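Local structure of Medium/long-chain acyl-CoA thioesterase YigI (Shewanella oneidensis, 3E8P) at residues G70-T73 and A74-D78. The protein probably hydrolyses medium- and long-chain fatty acyl-CoA thioesters to the free fatty acid and CoA. Residues are numbered along the deposited sequence; the frame is centred on the assembly and turned at random.
Sequences GGVT and ATVLD
Gly-71 and Thr-75 meet through two bonds on one oxygen. The hydroxyl OG1 of Thr-75 gives its proton to O of Gly-71 at 2.8 Å, and Thr-75 N donates to the same O at 2.9 Å with a bent N-H...O angle of 145°. The two donors come from opposite faces of the carbonyl plane, each tilted about 30° from it. The hydroxyl reaches back because chi1 of -65° sets OG1 beside its own backbone N, leaving CG2 anti to that N. A valine here, lacking the hydroxyl, would probably leave the Gly-71 carbonyl without its OG1 donor. One residue on, Val-76 N meets O of Val-72 almost straight (2.9 Å), while CG1 of Val-72 comes within 4.3 Å of CG2 of Val-76. Thr-73 and Leu-77 run side by side, CG2 of the threonine 3.9 Å from CD1 of the leucine; Leu-77 N donates to O of Thr-73 (3.0 Å). These i+4 to i backbone hydrogen bonds form the first turns of helix 70-90, the long helix that the antiparallel sheet wraps in a hot-dog fold, in keeping with the thioesterase superfamily. Leu-146 of strand 139-148 touches the side chains of Thr-73, Val-76 and Leu-77, and Ile-53 of strand 49-54 packs on both valines. At the start of the helix, O of Gly-70 accepts from Ala-74 N and also bonds Tyr-117 OH. Across the subunit interface, Ala-74 packs on Ala-74 of the second subunit, and Thr-75 on Gly-71 of that subunit.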
ATOM      1  N   GLY A  70      14.016 -10.670  -1.042  1.00 26.62           N
ATOM      2  CA  GLY A  70      13.050  -9.587  -1.170  1.00 26.20           C
ATOM      3  C   GLY A  70      13.438  -8.290  -0.480  1.00 26.29           C
ATOM      4  O   GLY A  70      13.003  -7.207  -0.892  1.00 27.16           O
ATOM      5  N   GLY A  71      14.247  -8.393   0.575  1.00 23.73           N
ATOM      6  CA  GLY A  71      14.679  -7.206   1.291  1.00 23.61           C
ATOM      7  C   GLY A  71      15.589  -6.337   0.438  1.00 23.14           C
ATOM      8  O   GLY A  71      15.592  -5.113   0.567  1.00 24.08           O
ATOM      9  N   VAL A  72      16.365  -6.974  -0.437  1.00 22.33           N
ATOM     10  CA  VAL A  72      17.263  -6.247  -1.319  1.00 21.52           C
ATOM     11  C   VAL A  72      16.429  -5.511  -2.344  1.00 20.71           C
ATOM     12  O   VAL A  72      16.658  -4.336  -2.634  1.00 20.31           O
ATOM     13  CB  VAL A  72      18.209  -7.191  -2.084  1.00 23.47           C
ATOM     14  CG1 VAL A  72      18.999  -6.394  -3.112  1.00 20.34           C
ATOM     15  CG2 VAL A  72      19.148  -7.903  -1.112  1.00 24.12           C
ATOM     16  N   THR A  73      15.458  -6.214  -2.906  1.00 21.28           N
ATOM     17  CA  THR A  73      14.582  -5.606  -3.901  1.00 23.87           C
ATOM     18  C   THR A  73      13.902  -4.371  -3.297  1.00 22.46           C
ATOM     19  O   THR A  73      13.849  -3.317  -3.927  1.00 24.63           O
ATOM     20  CB  THR A  73      13.530  -6.615  -4.375  1.00 24.20           C
ATOM     21  OG1 THR A  73      14.187  -7.708  -5.029  1.00 24.68           O
ATOM     22  CG2 THR A  73      12.570  -5.966  -5.335  1.00 23.99           C
ATOM     23  N   ALA A  74      13.407  -4.505  -2.071  1.00 20.67           N
ATOM     24  CA  ALA A  74      12.751  -3.395  -1.386  1.00 20.73           C
ATOM     25  C   ALA A  74      13.738  -2.262  -1.113  1.00 21.92           C
ATOM     26  O   ALA A  74      13.384  -1.093  -1.219  1.00 21.88           O
ATOM     27  CB  ALA A  74      12.137  -3.876  -0.084  1.00 19.17           C
ATOM     28  N   THR A  75      14.980  -2.608  -0.771  1.00 23.31           N
ATOM     29  CA  THR A  75      16.009  -1.599  -0.492  1.00 23.41           C
ATOM     30  C   THR A  75      16.289  -0.762  -1.741  1.00 22.92           C
ATOM     31  O   THR A  75      16.312   0.474  -1.683  1.00 23.71           O
ATOM     32  CB  THR A  75      17.339  -2.261  -0.007  1.00 22.42           C
ATOM     33  OG1 THR A  75      17.111  -2.913   1.246  1.00 23.33           O
ATOM     34  CG2 THR A  75      18.429  -1.219   0.191  1.00 20.99           C
ATOM     35  N   VAL A  76      16.478  -1.435  -2.874  1.00 22.49           N
ATOM     36  CA  VAL A  76      16.752  -0.742  -4.136  1.00 22.83           C
ATOM     37  C   VAL A  76      15.586   0.145  -4.580  1.00 21.83           C
ATOM     38  O   VAL A  76      15.778   1.289  -4.972  1.00 21.12           O
ATOM     39  CB  VAL A  76      17.057  -1.745  -5.274  1.00 23.15           C
ATOM     40  CG1 VAL A  76      17.298  -0.993  -6.587  1.00 24.93           C
ATOM     41  CG2 VAL A  76      18.264  -2.581  -4.908  1.00 23.65           C
ATOM     42  N   LEU A  77      14.372  -0.386  -4.508  1.00 24.15           N
ATOM     43  CA  LEU A  77      13.204   0.381  -4.919  1.00 24.27           C
ATOM     44  C   LEU A  77      13.023   1.646  -4.085  1.00 24.49           C
ATOM     45  O   LEU A  77      12.647   2.690  -4.622  1.00 25.51           O
ATOM     46  CB  LEU A  77      11.945  -0.486  -4.841  1.00 24.68           C
ATOM     47  CG  LEU A  77      11.850  -1.625  -5.863  1.00 25.30           C
ATOM     48  CD1 LEU A  77      10.719  -2.575  -5.483  1.00 24.65           C
ATOM     49  CD2 LEU A  77      11.614  -1.051  -7.238  1.00 23.64           C
ATOM     50  N   ASP A  78      13.293   1.559  -2.782  1.00 24.80           N
ATOM     51  CA  ASP A  78      13.146   2.718  -1.888  1.00 24.67           C
ATOM     52  C   ASP A  78      14.170   3.808  -2.202  1.00 24.15           C
ATOM     53  O   ASP A  78      13.840   4.998  -2.242  1.00 23.14           O
ATOM     54  CB  ASP A  78      13.296   2.308  -0.416  1.00 27.67           C
ATOM     55  CG  ASP A  78      12.937   3.442   0.544  1.00 31.50           C
ATOM     56  OD1 ASP A  78      13.406   3.430   1.699  1.00 32.85           O
ATOM     57  OD2 ASP A  78      12.170   4.348   0.145  1.00 33.91           O
TER